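Local coordinates for protein alpha-rhamnosidase (Dictyoglomus thermophilum, PDB 6I60) that probably hydrolyses terminal non-reducing alpha-L-rhamnose residues from alpha-L-rhamnosides, as a bacterial glycoside hydrolase, at residues Arg191-Ile196 with Val231-Lys236; Tyr205-Arg210 with Lys242-Val247; Phe882-Ser887 with Gly894-Pro899; Val907-Asn912 with Gly935-Tyr940. All coordinates share one frame; numbering follows the deposited sequence.

Contact 1 (Arg191-Ile196 with Val231-Lys236)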
# COMPACT_ATOMS: atom_id res chain seq x y z
N ARG A 191 21.02 24.79 11.01
CA ARG A 191 20.02 23.76 10.76
C ARG A 191 20.02 22.80 11.94
O ARG A 191 20.99 22.72 12.70
CB ARG A 191 20.29 23.01 9.45
CG ARG A 191 21.42 21.99 9.56
CD ARG A 191 21.36 20.99 8.42
NE ARG A 191 22.66 20.36 8.19
CZ ARG A 191 22.83 19.13 7.73
NH1 ARG A 191 21.77 18.38 7.45
NH2 ARG A 191 24.05 18.64 7.56
N ALA A 192 18.91 22.07 12.09
CA ALA A 192 18.77 21.10 13.16
C ALA A 192 18.07 19.86 12.64
O ALA A 192 17.09 19.96 11.89
CB ALA A 192 17.99 21.68 14.35
N ARG A 193 18.57 18.69 13.04
CA ARG A 193 18.00 17.42 12.63
C ARG A 193 17.86 16.51 13.85
O ARG A 193 18.62 16.62 14.82
CB ARG A 193 18.87 16.73 11.57
CG ARG A 193 18.95 17.49 10.26
CD ARG A 193 17.58 17.59 9.60
NE ARG A 193 17.67 18.14 8.25
CZ ARG A 193 17.58 19.44 7.98
NH1 ARG A 193 17.40 20.32 8.95
NH2 ARG A 193 17.67 19.86 6.72
N VAL A 194 16.88 15.61 13.78
CA VAL A 194 16.54 14.73 14.88
C VAL A 194 16.28 13.34 14.30
O VAL A 194 15.40 13.18 13.45
CB VAL A 194 15.32 15.24 15.67
CG1 VAL A 194 14.57 14.09 16.31
CG2 VAL A 194 15.75 16.24 16.72
N TYR A 195 17.05 12.35 14.75
CA TYR A 195 16.99 10.99 14.21
C TYR A 195 16.55 10.06 15.33
O TYR A 195 17.37 9.64 16.15
CB TYR A 195 18.34 10.57 13.63
CG TYR A 195 18.99 11.60 12.73
CD1 TYR A 195 19.71 12.67 13.26
CD2 TYR A 195 18.90 11.51 11.35
CE1 TYR A 195 20.30 13.61 12.45
CE2 TYR A 195 19.49 12.45 10.52
CZ TYR A 195 20.19 13.50 11.08
OH TYR A 195 20.78 14.43 10.25
N ILE A 196 15.26 9.74 15.36
CA ILE A 196 14.64 9.01 16.46
C ILE A 196 14.08 7.69 15.95
O ILE A 196 13.58 7.61 14.82
CB ILE A 196 13.54 9.85 17.14
CG1 ILE A 196 12.84 9.06 18.25
CG2 ILE A 196 12.55 10.37 16.11
CD1 ILE A 196 12.08 9.92 19.23
N VAL A 231 13.78 10.76 10.58
CA VAL A 231 14.54 11.99 10.73
C VAL A 231 13.59 13.17 10.54
O VAL A 231 12.79 13.19 9.59
CB VAL A 231 15.71 12.07 9.74
CG1 VAL A 231 15.24 11.71 8.35
CG2 VAL A 231 16.32 13.46 9.75
N TYR A 232 13.67 14.14 11.44
CA TYR A 232 12.81 15.32 11.40
C TYR A 232 13.66 16.58 11.29
O TYR A 232 14.80 16.62 11.75
CB TYR A 232 11.93 15.39 12.65
CG TYR A 232 10.86 14.32 12.71
CD1 TYR A 232 9.75 14.38 11.89
CD2 TYR A 232 10.97 13.27 13.60
CE1 TYR A 232 8.77 13.40 11.94
CE2 TYR A 232 10.00 12.29 13.67
CZ TYR A 232 8.90 12.36 12.84
OH TYR A 232 7.93 11.38 12.90
N ASP A 233 13.07 17.61 10.68
CA ASP A 233 13.70 18.92 10.58
C ASP A 233 13.15 19.79 11.70
O ASP A 233 11.99 20.21 11.66
CB ASP A 233 13.43 19.55 9.21
CG ASP A 233 13.67 21.04 9.19
OD1 ASP A 233 14.72 21.49 9.70
OD2 ASP A 233 12.80 21.78 8.68
N VAL A 234 13.99 20.05 12.70
CA VAL A 234 13.56 20.82 13.87
C VAL A 234 14.37 22.10 13.95
O VAL A 234 14.65 22.60 15.05
CB VAL A 234 13.71 19.99 15.16
CG1 VAL A 234 12.73 18.82 15.14
CG2 VAL A 234 15.14 19.48 15.31
N SER A 235 14.75 22.64 12.79
CA SER A 235 15.53 23.88 12.77
C SER A 235 14.77 25.01 13.45
O SER A 235 15.22 25.56 14.46
CB SER A 235 15.88 24.25 11.33
OG SER A 235 16.73 23.27 10.75
N LYS A 236 13.60 25.36 12.92
CA LYS A 236 12.82 26.47 13.47
C LYS A 236 12.07 26.05 14.72
O LYS A 236 10.93 26.47 14.95
CB LYS A 236 11.84 27.00 12.42
CG LYS A 236 12.49 27.67 11.21
CD LYS A 236 13.70 28.49 11.62
CE LYS A 236 13.62 29.90 11.05
NZ LYS A 236 14.13 30.92 12.01

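Contact 2 (Tyr205-Arg210 with Lys242-Val247)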
# COMPACT_ATOMS: atom_id res chain seq x y z
N TYR A 205 8.48 15.68 20.95
CA TYR A 205 8.19 17.07 21.30
C TYR A 205 9.49 17.82 21.52
O TYR A 205 10.45 17.26 22.07
CB TYR A 205 7.32 17.16 22.56
CG TYR A 205 5.92 16.64 22.38
CD1 TYR A 205 4.90 17.46 21.93
CD2 TYR A 205 5.61 15.31 22.67
CE1 TYR A 205 3.61 16.99 21.76
CE2 TYR A 205 4.32 14.83 22.51
CZ TYR A 205 3.33 15.67 22.05
OH TYR A 205 2.05 15.20 21.89
N ILE A 206 9.53 19.07 21.08
CA ILE A 206 10.69 19.94 21.28
C ILE A 206 10.18 21.30 21.73
O ILE A 206 9.46 21.98 20.98
CB ILE A 206 11.54 20.08 20.01
CG1 ILE A 206 12.37 18.82 19.79
CG2 ILE A 206 12.44 21.30 20.10
CD1 ILE A 206 13.47 18.97 18.76
N ASN A 207 10.54 21.70 22.95
CA ASN A 207 10.13 22.99 23.52
C ASN A 207 8.61 23.14 23.56
O ASN A 207 8.09 24.25 23.49
CB ASN A 207 10.77 24.16 22.77
CG ASN A 207 12.27 24.22 22.95
OD1 ASN A 207 12.78 24.03 24.06
ND2 ASN A 207 12.99 24.48 21.87
N GLY A 208 7.90 22.02 23.68
CA GLY A 208 6.46 22.03 23.87
C GLY A 208 5.65 21.72 22.63
O GLY A 208 4.46 21.39 22.76
N GLU A 209 6.24 21.82 21.45
CA GLU A 209 5.51 21.64 20.20
C GLU A 209 5.73 20.23 19.65
O GLU A 209 6.84 19.70 19.71
CB GLU A 209 5.95 22.67 19.16
CG GLU A 209 5.82 24.11 19.63
CD GLU A 209 7.01 24.96 19.22
OE1 GLU A 209 6.80 26.07 18.70
OE2 GLU A 209 8.16 24.51 19.43
N ARG A 210 4.66 19.64 19.13
CA ARG A 210 4.77 18.35 18.45
C ARG A 210 5.53 18.53 17.14
O ARG A 210 5.39 19.55 16.46
CB ARG A 210 3.38 17.77 18.19
CG ARG A 210 3.35 16.25 18.11
CD ARG A 210 2.14 15.79 17.31
NE ARG A 210 1.87 14.36 17.48
CZ ARG A 210 2.13 13.44 16.55
NH1 ARG A 210 1.83 12.17 16.78
NH2 ARG A 210 2.67 13.79 15.39
N LYS A 242 17.51 27.93 27.24
CA LYS A 242 17.27 26.56 27.65
C LYS A 242 16.35 25.86 26.65
O LYS A 242 15.43 26.46 26.10
CB LYS A 242 16.65 26.51 29.05
CG LYS A 242 17.61 26.02 30.13
CD LYS A 242 16.90 25.11 31.12
CE LYS A 242 17.30 25.44 32.55
NZ LYS A 242 16.42 24.76 33.54
N ASN A 243 16.62 24.58 26.41
CA ASN A 243 15.86 23.78 25.48
C ASN A 243 15.40 22.50 26.15
O ASN A 243 15.98 22.04 27.14
CB ASN A 243 16.67 23.43 24.23
CG ASN A 243 16.75 24.58 23.26
OD1 ASN A 243 16.71 25.75 23.65
ND2 ASN A 243 16.88 24.26 21.97
N ALA A 244 14.34 21.91 25.59
CA ALA A 244 13.78 20.68 26.13
C ALA A 244 13.25 19.83 24.98
O ALA A 244 12.70 20.36 24.01
CB ALA A 244 12.67 20.96 27.14
N ILE A 245 13.42 18.52 25.11
CA ILE A 245 12.88 17.57 24.15
C ILE A 245 11.98 16.59 24.90
O ILE A 245 12.19 16.30 26.08
CB ILE A 245 13.99 16.82 23.39
CG1 ILE A 245 15.08 16.36 24.35
CG2 ILE A 245 14.60 17.72 22.33
CD1 ILE A 245 14.85 15.00 24.91
N GLY A 246 10.97 16.08 24.19
CA GLY A 246 10.03 15.16 24.80
C GLY A 246 9.69 13.97 23.93
O GLY A 246 9.32 14.13 22.76
N VAL A 247 9.83 12.76 24.48
CA VAL A 247 9.51 11.53 23.77
C VAL A 247 8.68 10.64 24.69
O VAL A 247 9.12 10.32 25.80
CB VAL A 247 10.77 10.78 23.30
CG1 VAL A 247 10.38 9.54 22.52
CG2 VAL A 247 11.66 11.68 22.47

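Contact 3 (Phe882-Ser887 with Gly894-Pro899)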
# COMPACT_ATOMS: atom_id res chain seq x y z
N PHE A 882 -19.79 6.23 -31.41
CA PHE A 882 -18.98 5.75 -30.30
C PHE A 882 -17.78 6.68 -30.17
O PHE A 882 -16.87 6.65 -31.00
CB PHE A 882 -18.53 4.30 -30.52
CG PHE A 882 -17.74 3.74 -29.37
CD1 PHE A 882 -18.35 3.46 -28.16
CD2 PHE A 882 -16.38 3.50 -29.50
CE1 PHE A 882 -17.63 2.95 -27.10
CE2 PHE A 882 -15.65 2.99 -28.44
CZ PHE A 882 -16.27 2.71 -27.24
N SER A 883 -17.79 7.51 -29.13
CA SER A 883 -16.73 8.48 -28.91
C SER A 883 -15.58 7.86 -28.11
O SER A 883 -15.76 6.88 -27.39
CB SER A 883 -17.26 9.71 -28.19
OG SER A 883 -18.23 10.39 -28.97
N MET A 884 -14.40 8.45 -28.26
CA MET A 884 -13.23 8.01 -27.51
C MET A 884 -12.21 9.13 -27.46
O MET A 884 -11.82 9.66 -28.51
CB MET A 884 -12.62 6.75 -28.13
CG MET A 884 -11.85 5.90 -27.14
SD MET A 884 -11.14 4.43 -27.90
CE MET A 884 -12.37 4.06 -29.14
N ARG A 885 -11.78 9.50 -26.26
CA ARG A 885 -10.76 10.53 -26.06
C ARG A 885 -9.67 9.97 -25.17
O ARG A 885 -9.94 9.57 -24.03
CB ARG A 885 -11.36 11.79 -25.45
CG ARG A 885 -10.37 12.94 -25.32
CD ARG A 885 -10.89 14.03 -24.40
NE ARG A 885 -10.16 15.28 -24.58
CZ ARG A 885 -9.14 15.68 -23.82
NH1 ARG A 885 -8.73 14.91 -22.82
NH2 ARG A 885 -8.54 16.83 -24.06
N ILE A 886 -8.44 9.95 -25.68
CA ILE A 886 -7.30 9.41 -24.94
C ILE A 886 -6.26 10.51 -24.75
O ILE A 886 -6.26 11.53 -25.45
CB ILE A 886 -6.68 8.19 -25.64
CG1 ILE A 886 -5.99 8.61 -26.94
CG2 ILE A 886 -7.73 7.13 -25.90
CD1 ILE A 886 -4.97 7.61 -27.44
N SER A 887 -5.37 10.28 -23.79
CA SER A 887 -4.27 11.20 -23.51
C SER A 887 -3.02 10.38 -23.24
O SER A 887 -3.02 9.52 -22.35
CB SER A 887 -4.60 12.11 -22.32
OG SER A 887 -5.42 13.19 -22.73
N GLY A 894 0.76 5.15 -27.72
CA GLY A 894 -0.59 4.64 -27.51
C GLY A 894 -0.99 3.67 -28.60
O GLY A 894 -0.61 3.83 -29.76
N GLU A 895 -1.77 2.66 -28.22
CA GLU A 895 -2.29 1.65 -29.14
C GLU A 895 -3.80 1.58 -28.92
O GLU A 895 -4.27 0.86 -28.04
CB GLU A 895 -1.61 0.30 -28.93
CG GLU A 895 -2.05 -0.78 -29.90
CD GLU A 895 -1.21 -2.04 -29.79
OE1 GLU A 895 0.01 -1.96 -30.04
OE2 GLU A 895 -1.77 -3.10 -29.46
N VAL A 896 -4.55 2.33 -29.72
CA VAL A 896 -6.00 2.39 -29.58
C VAL A 896 -6.62 1.15 -30.21
O VAL A 896 -6.23 0.72 -31.30
CB VAL A 896 -6.55 3.67 -30.22
CG1 VAL A 896 -7.97 3.94 -29.73
CG2 VAL A 896 -5.64 4.85 -29.89
N HIS A 897 -7.61 0.57 -29.53
CA HIS A 897 -8.35 -0.60 -30.00
C HIS A 897 -9.82 -0.21 -30.06
O HIS A 897 -10.59 -0.48 -29.13
CB HIS A 897 -8.12 -1.82 -29.10
CG HIS A 897 -6.76 -2.43 -29.24
ND1 HIS A 897 -6.41 -3.61 -28.62
CD2 HIS A 897 -5.67 -2.03 -29.94
CE1 HIS A 897 -5.16 -3.91 -28.92
NE2 HIS A 897 -4.69 -2.97 -29.72
N VAL A 898 -10.22 0.43 -31.15
CA VAL A 898 -11.61 0.83 -31.35
C VAL A 898 -12.43 -0.41 -31.67
O VAL A 898 -12.18 -1.07 -32.69
CB VAL A 898 -11.73 1.90 -32.45
CG1 VAL A 898 -13.14 2.46 -32.50
CG2 VAL A 898 -10.72 3.01 -32.24
N PRO A 899 -13.41 -0.76 -30.85
CA PRO A 899 -14.23 -1.95 -31.14
C PRO A 899 -15.22 -1.69 -32.26
O PRO A 899 -15.89 -0.66 -32.30
CB PRO A 899 -14.95 -2.22 -29.81
CG PRO A 899 -15.03 -0.88 -29.16
CD PRO A 899 -13.82 -0.10 -29.60

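Contact 4 (Val907-Asn912 with Gly935-Tyr940)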
# COMPACT_ATOMS: atom_id res chain seq x y z
N VAL A 907 -15.01 6.12 -38.44
CA VAL A 907 -13.78 6.31 -37.67
C VAL A 907 -13.13 7.63 -38.05
O VAL A 907 -12.51 7.75 -39.12
CB VAL A 907 -12.80 5.14 -37.84
CG1 VAL A 907 -11.53 5.40 -37.06
CG2 VAL A 907 -13.44 3.84 -37.40
N LYS A 908 -13.25 8.64 -37.19
CA LYS A 908 -12.74 9.97 -37.45
C LYS A 908 -11.77 10.39 -36.36
O LYS A 908 -12.11 10.34 -35.17
CB LYS A 908 -13.88 10.99 -37.54
CG LYS A 908 -14.82 10.78 -38.72
CD LYS A 908 -15.84 11.90 -38.82
CE LYS A 908 -16.27 12.38 -37.44
NZ LYS A 908 -16.26 13.87 -37.34
N GLU A 909 -10.56 10.80 -36.76
CA GLU A 909 -9.57 11.35 -35.83
C GLU A 909 -9.86 12.84 -35.68
O GLU A 909 -9.18 13.70 -36.23
CB GLU A 909 -8.16 11.08 -36.33
CG GLU A 909 -7.08 11.21 -35.26
CD GLU A 909 -5.77 10.56 -35.67
OE1 GLU A 909 -4.72 11.23 -35.61
OE2 GLU A 909 -5.79 9.37 -36.05
N GLY A 910 -10.89 13.14 -34.90
CA GLY A 910 -11.37 14.50 -34.78
C GLY A 910 -12.26 14.86 -35.95
O GLY A 910 -13.32 14.27 -36.14
N ASP A 911 -11.83 15.83 -36.75
CA ASP A 911 -12.53 16.20 -37.98
C ASP A 911 -11.96 15.49 -39.20
O ASP A 911 -12.52 15.64 -40.30
CB ASP A 911 -12.48 17.72 -38.18
N ASN A 912 -10.88 14.73 -39.05
CA ASN A 912 -10.24 14.03 -40.15
C ASN A 912 -10.76 12.60 -40.22
O ASN A 912 -10.66 11.85 -39.25
CB ASN A 912 -8.72 14.03 -39.99
CG ASN A 912 -8.16 15.42 -39.75
OD1 ASN A 912 -8.64 16.40 -40.32
ND2 ASN A 912 -7.13 15.50 -38.91
N GLY A 935 0.19 13.08 -26.62
CA GLY A 935 -0.82 14.08 -26.89
C GLY A 935 -2.21 13.56 -26.61
O GLY A 935 -2.42 12.43 -26.18
N SER A 936 -3.19 14.42 -26.87
CA SER A 936 -4.60 14.11 -26.70
C SER A 936 -5.27 13.93 -28.05
O SER A 936 -5.03 14.71 -28.98
CB SER A 936 -5.32 15.20 -25.90
OG SER A 936 -4.57 15.58 -24.76
N TYR A 937 -6.11 12.90 -28.17
CA TYR A 937 -6.76 12.58 -29.43
C TYR A 937 -8.22 12.25 -29.18
O TYR A 937 -8.59 11.71 -28.13
CB TYR A 937 -6.08 11.40 -30.13
CG TYR A 937 -4.59 11.58 -30.35
CD1 TYR A 937 -3.68 11.16 -29.39
CD2 TYR A 937 -4.11 12.16 -31.51
CE1 TYR A 937 -2.32 11.32 -29.59
CE2 TYR A 937 -2.75 12.32 -31.71
CZ TYR A 937 -1.86 11.90 -30.75
OH TYR A 937 -0.51 12.06 -30.94
N ASN A 938 -9.06 12.57 -30.16
CA ASN A 938 -10.49 12.28 -30.13
C ASN A 938 -10.84 11.44 -31.35
O ASN A 938 -10.61 11.86 -32.49
CB ASN A 938 -11.31 13.56 -30.11
CG ASN A 938 -11.08 14.39 -28.86
OD1 ASN A 938 -10.03 15.01 -28.70
ND2 ASN A 938 -12.06 14.40 -27.97
N PHE A 939 -11.39 10.25 -31.12
CA PHE A 939 -11.77 9.33 -32.18
C PHE A 939 -13.29 9.16 -32.20
O PHE A 939 -13.93 9.13 -31.15
CB PHE A 939 -11.08 7.97 -32.00
CG PHE A 939 -9.59 8.06 -31.97
CD1 PHE A 939 -8.89 8.04 -30.77
CD2 PHE A 939 -8.86 8.16 -33.15
CE1 PHE A 939 -7.51 8.12 -30.74
CE2 PHE A 939 -7.48 8.25 -33.13
CZ PHE A 939 -6.81 8.23 -31.93
N TYR A 940 -13.85 9.06 -33.40
CA TYR A 940 -15.29 9.03 -33.60
C TYR A 940 -15.65 7.91 -34.56
O TYR A 940 -15.44 8.03 -35.77
CB TYR A 940 -15.79 10.37 -34.15
CG TYR A 940 -15.60 11.55 -33.23
CD1 TYR A 940 -14.51 12.40 -33.38
CD2 TYR A 940 -16.52 11.82 -32.23
CE1 TYR A 940 -14.34 13.48 -32.54
CE2 TYR A 940 -16.36 12.90 -31.39
CZ TYR A 940 -15.27 13.73 -31.55
OH TYR A 940 -15.10 14.81 -30.71

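Contact 1 (Arg191-Ile196 with Val231-Lys236)
Val-234 CG2 sits where two side chains of the 191-196 strand converge: it lies 3.6 Å from Val-194 CG2, the two valines crossing near a right angle, and 3.7 Å from Ala-192 CB. Further along, Ile-196 CG2 comes to the edge of the Tyr-232 ring, 4.0 Å from CE2. Leu-204 and Ile-206 lie against this side. On the opposite face of the sheet, Tyr-195 and Val-231 run side by side, with ring atom CE2 3.4 Å from Val-231 CG2.

Between these faces, Val-194 and Tyr-232 exchange two backbone hydrogen bonds, and Val-234 N continues the pattern to Ala-192 O. A second donor, Arg-193 NH1, reaches that oxygen from the other side of its carbonyl plane at 3.0 Å. Arg-193 is folded at chi2 (-63°), which brings NH1 back over its own strand and also to a salt bridge with Asp-233 OD1 at 3.0 Å, guanidinium and carboxylate planes 69° apart. Its NH2 pairs with Glu-136. Ser-235 OG closes the edge: it accepts from Ala-192 N at 2.8 Å and donates to Asp-233 OD1 at 2.9 Å, so one carboxylate oxygen holds both arginine and serine.

Strand axes 155° apart mark an antiparallel pair within a beta-sandwich sheet, its Val-194 face turned inward and its Arg-193 face toward Leu-44 and Glu-136 of the N-terminal immunoglobulin domain.

Contact 2 (Tyr205-Arg210 with Lys242-Val247)
Tyr-205 and Gly-246 form a hydrogen-bonded antiparallel pair, the first step of a register in which a beta hairpin, turned by a type I' turn from Ile-206 to Glu-209, lays one arm along the 242-247 strand in a beta-sandwich sheet. Each backbone N of that pair points to the partner's O; the modelled lengths are too short to be read closely at this resolution. Tyr-205 CB rests 3.6 Å from Gly-246 O, which lies at the edge of the tyrosine ring, while the ring itself runs off away from the neighbouring strand.

Ile-206 comes next, in a non-hydrogen-bonded pair with Ile-245. Their side chains cross at a slant on the same face, Ile-206 CG1 meeting Ile-245 CG2 at 3.6 Å. Here CG1 stands beside the backbone N (chi1 -76°), and CD1 continues toward Val-194 of the facing sheet and Val-234 just beyond its neighbouring strand. The Ile-206 CA also comes 3.4 Å from Ala-244 O, a CA-H...O contact.

Asn-207, at the first inner position of the turn (phi 58°), uses both backbone and side chain. Its N donates to Ala-244 O at 2.8 Å, its OD1 accepts from Ala-244 N, and its ND2 is bonded to Asn-237 O. With an alanine here, Ala-244 N and Asn-237 O would probably each lose a partner, leaving the backbone bond to Ala-244 O to hold the turn against the strand. The amides of Asn-207 and Asn-243 stand nearly perpendicular. The bond from Ala-244 N to Asn-207 OD1 is 3.0 Å long, with the donor 38° above the amide's carbonyl plane.

Contact 3 (Phe882-Ser887 with Gly894-Pro899)
Met-884 and Val-896 reach toward each other tip to tip between the two sheets of a beta sandwich, with sulfur SD 3.7 Å from Val-896 CG1. The strand axes are 9.2 Å apart and 168° from parallel, and no hydrogen bond joins the segments. Spacing and antiparallel direction, with only a short link between the strands, fit a beta arch: consecutive strands that face each other through side chains instead of sharing a backbone edge.

The apolar contacts fall into three groups. Methionine supplies the central one: CG lies anti to the backbone N (chi1 -154°), the chain runs straight to SD, and a bend at chi3 (-33°) carries CE to Val-898, 3.7 Å from CG2 and 3.8 Å from CG1. At one end Ile-886 CD1 touches the other branch of Val-896, CG2, at 3.8 Å. Val-896 is thus held between two side chains of the opposite strand, one on each methyl. At the other end Phe-882 CE2 meets Pro-899 CD at 3.8 Å, the two side chains crossing at about a right angle. Phe-939 and Ile-930, on neighbouring strands of the two sheets, also touch Val-896, while Pro-851 and Pro-853 cover the Phe-882 end.

On the far side of the 894-899 strand, where the CB atoms of Glu-895 and His-897 point away from the interface, polar groups pair instead. His-897 ND1 is bonded to Glu-850 and its NE2 to Glu-895, so both ring nitrogens limit its rotation. The latter bond runs from His-897 NE2 to the anti side of Glu-895 OE2 at 2.9 Å.

Contact 4 (Val907-Asn912 with Gly935-Tyr940)
Glu-909 lies alongside the Phe-939 ring, pointing the same way: OE2 comes to the ring's edge 3.6 Å from CE2, and CG is 3.7 Å from that same carbon. The carboxylate plane is turned 75° from the ring, so the two flat groups do not stack. With chi1 at -162° the Glu-909 chain swings away from its own backbone N and runs extended along the phenyl group. On the other face of the sheet, the Tyr-940 ring has Lys-908 O and Gly-910 N at its edge, and its CD1 approaches Gly-910 O obliquely at 3.5 Å.

Lys-908 crosses beside Tyr-940, CE 3.9 Å from its CB, and its chain bends back so that NZ donates to Gly-910 O at 3.2 Å, in the carbonyl plane. NZ also forms a long, weak ion pair with Glu-942. An alanine in place of this lysine would probably leave Gly-910 O without that donor and take away the aliphatic cover of Tyr-940 CB.

The backbones bond both ways: Lys-908 N donates to Tyr-940 O at 2.7 Å, and Tyr-940 N returns to Lys-908 O at 2.8 Å. Gly-910 N adds a weak bond to Asn-938 O. Val-907, at positive phi, shares Tyr-940 with Lys-908, giving a G1 beta bulge. A type II' turn from Glu-909 to Asn-912 makes a short hairpin of strands 908-909 and 912-913, which the bulged pairing joins to strand 935-941 at the margin of an antiparallel sandwich sheet.

Overall arrangement
The four contacts form two distant groups. Contacts 1 and 2, with centres 12 Å apart, lie on beta layers that face each other in the alpha-L-rhamnosidase N-terminal domain; their segments alternate along the chain, and Val-234 CG1 packs 3.7 Å from Ile-206 CD1 between the layers. Contacts 3 and 4, 9 Å between centres, come later and in series in the C-terminal sandwich. Strands 882-888 and 935-941 are neighbours there, with Met-884 O 2.7 Å from Phe-939 N, a probable hydrogen bond. Contacts 2 and 3 are 57 Å apart by centres, on opposite sides of the chain's centre. Each pair thus holds together its own beta module; the predicted six-hairpin glycosidase domain lies between the two in sequence.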